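Local coordinates for protein profilin (Schizosaccharomyces pombe, PDB 3DAV) that binds monomeric actin and, depending on its concentration, prevents or enhances actin polymerisation, and is essential for cytokinesis, at residues A[89-94]-A[114-119]. Numbering follows the deposited sequence.
Sequences ICVATK and ITEALA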
loop_
_atom_site.group_PDB
_atom_site.type_symbol
_atom_site.label_atom_id
_atom_site.label_comp_id
_atom_site.label_asym_id
_atom_site.label_seq_id
_atom_site.Cartn_x
_atom_site.Cartn_y
_atom_site.Cartn_z
ATOM N N ILE A 89 -0.965 -4.217 -1.706
ATOM C CA ILE A 89 -1.360 -4.282 -0.310
ATOM C C ILE A 89 -1.137 -2.892 0.290
ATOM O O ILE A 89 -0.027 -2.352 0.234
ATOM C CB ILE A 89 -0.521 -5.323 0.475
ATOM C CG1 ILE A 89 -0.512 -6.694 -0.231
ATOM C CG2 ILE A 89 -0.986 -5.412 1.932
ATOM C CD1 ILE A 89 -1.874 -7.411 -0.332
ATOM N N CYS A 90 -2.210 -2.312 0.820
ATOM C CA CYS A 90 -2.162 -1.007 1.471
ATOM C C CYS A 90 -2.565 -1.170 2.928
ATOM O O CYS A 90 -3.635 -1.713 3.224
ATOM C CB CYS A 90 -3.102 -0.022 0.772
ATOM S SG CYS A 90 -2.918 0.044 -1.030
ATOM N N VAL A 91 -1.694 -0.730 3.834
ATOM C CA VAL A 91 -1.975 -0.796 5.267
ATOM C C VAL A 91 -1.760 0.551 5.936
ATOM O O VAL A 91 -0.691 1.152 5.820
ATOM C CB VAL A 91 -1.155 -1.896 6.000
ATOM C CG1 VAL A 91 -1.658 -2.069 7.437
ATOM C CG2 VAL A 91 -1.233 -3.229 5.256
ATOM N N ALA A 92 -2.787 1.024 6.635
ATOM C CA ALA A 92 -2.685 2.270 7.376
ATOM C C ALA A 92 -2.070 2.035 8.748
ATOM O O ALA A 92 -2.473 1.120 9.475
ATOM C CB ALA A 92 -4.060 2.923 7.513
ATOM N N THR A 93 -1.073 2.851 9.081
ATOM C CA THR A 93 -0.564 2.932 10.446
ATOM C C THR A 93 -1.224 4.156 11.064
ATOM O O THR A 93 -2.251 4.618 10.558
ATOM C CB THR A 93 0.983 3.042 10.498
ATOM O OG1 THR A 93 1.409 4.280 9.915
ATOM C CG2 THR A 93 1.632 1.886 9.748
ATOM N N LYS A 94 -0.664 4.675 12.152
ATOM C CA LYS A 94 -1.218 5.876 12.771
ATOM C C LYS A 94 -0.971 7.091 11.873
ATOM O O LYS A 94 -1.876 7.897 11.649
ATOM C CB LYS A 94 -0.629 6.099 14.168
ATOM C CG LYS A 94 -1.341 7.181 14.989
ATOM C CD LYS A 94 -0.660 7.424 16.335
ATOM C CE LYS A 94 0.642 8.193 16.171
ATOM N NZ LYS A 94 1.198 8.619 17.482
ATOM N N ILE A 114 3.843 -9.588 5.070
ATOM C CA ILE A 114 5.023 -8.728 5.210
ATOM C C ILE A 114 4.648 -7.275 5.509
ATOM O O ILE A 114 5.148 -6.697 6.476
ATOM C CB ILE A 114 5.951 -8.808 3.970
ATOM C CG1 ILE A 114 6.563 -10.211 3.860
ATOM C CG2 ILE A 114 7.045 -7.734 4.045
ATOM C CD1 ILE A 114 7.177 -10.547 2.492
ATOM N N THR A 115 3.765 -6.690 4.699
ATOM C CA THR A 115 3.401 -5.278 4.902
ATOM C C THR A 115 2.450 -5.034 6.085
ATOM O O THR A 115 2.524 -3.985 6.715
ATOM C CB THR A 115 3.020 -4.515 3.570
ATOM O OG1 THR A 115 1.923 -3.611 3.786
ATOM C CG2 THR A 115 2.691 -5.464 2.458
ATOM N N GLU A 116 1.600 -6.007 6.421
ATOM C CA GLU A 116 0.852 -5.944 7.687
ATOM C C GLU A 116 1.834 -5.910 8.871
ATOM O O GLU A 116 1.642 -5.145 9.821
ATOM C CB GLU A 116 -0.136 -7.117 7.850
ATOM C CG GLU A 116 -1.364 -7.117 6.910
ATOM C CD GLU A 116 -2.425 -6.057 7.245
ATOM O OE1 GLU A 116 -2.332 -5.403 8.300
ATOM O OE2 GLU A 116 -3.369 -5.880 6.445
ATOM N N ALA A 117 2.890 -6.726 8.792
ATOM C CA ALA A 117 3.891 -6.820 9.859
ATOM C C ALA A 117 4.684 -5.522 10.025
ATOM O O ALA A 117 4.823 -5.016 11.139
ATOM C CB ALA A 117 4.827 -8.002 9.625
ATOM N N LEU A 118 5.196 -4.983 8.918
ATOM C CA LEU A 118 5.876 -3.688 8.942
ATOM C C LEU A 118 4.944 -2.594 9.469
ATOM O O LEU A 118 5.396 -1.641 10.106
ATOM C CB LEU A 118 6.389 -3.309 7.555
ATOM C CG LEU A 118 7.329 -2.097 7.495
ATOM C CD1 LEU A 118 8.618 -2.347 8.287
ATOM C CD2 LEU A 118 7.647 -1.714 6.048
ATOM N N ALA A 119 3.647 -2.744 9.215
ATOM C CA ALA A 119 2.659 -1.790 9.714
ATOM C C ALA A 119 2.548 -1.814 11.245
ATOM O O ALA A 119 2.648 -0.764 11.881
ATOM C CB ALA A 119 1.300 -2.031 9.065
#
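Val91, on strand 86-92, packs against the helical segment 114-119, and its three side-chain carbons meet three different helix residues. CB lies 3.9 Å from Ala119 CB, while CG1, anti to the backbone N (chi1 -171°), presses closer still, at 3.4 Å from Ala119 CB, a close approach for two methyl carbons. The other branch, CG2, points back along the strand and comes to 3.5 Å from Thr115 OG1, a buried hydroxyl for which the model offers no hydrogen-bonding partner. Glu116 lies across the valine at about a right angle: its chain bends at chi2 (-73°), which places OE1 3.5 Å from Val91 CG1, with OE2 near CG2. That carboxylate is held from the neighbouring strand, OE2 being hydrogen-bonded to both Tyr80 OH and Ser78 OG. With Glu116 replaced by an alanine, those two hydroxyls would probably lose their shared acceptor and one flank of Val91 its cover. On either side of the valine, Ile89 CG2 packs 3.7 Å from Thr115 CG2, and Thr93 CG2 rests 3.6 Å from the carbonyl oxygen of Ala119. The axes of the two short segments run nearly parallel, 16° apart and 8.4 Å at closest approach. Here helices 3-12 and 108-125, from the two chain ends, pack together on one face of the central antiparallel sheet, as in the profilin fold, Thr115 touching both Leu11 and strand 96-102.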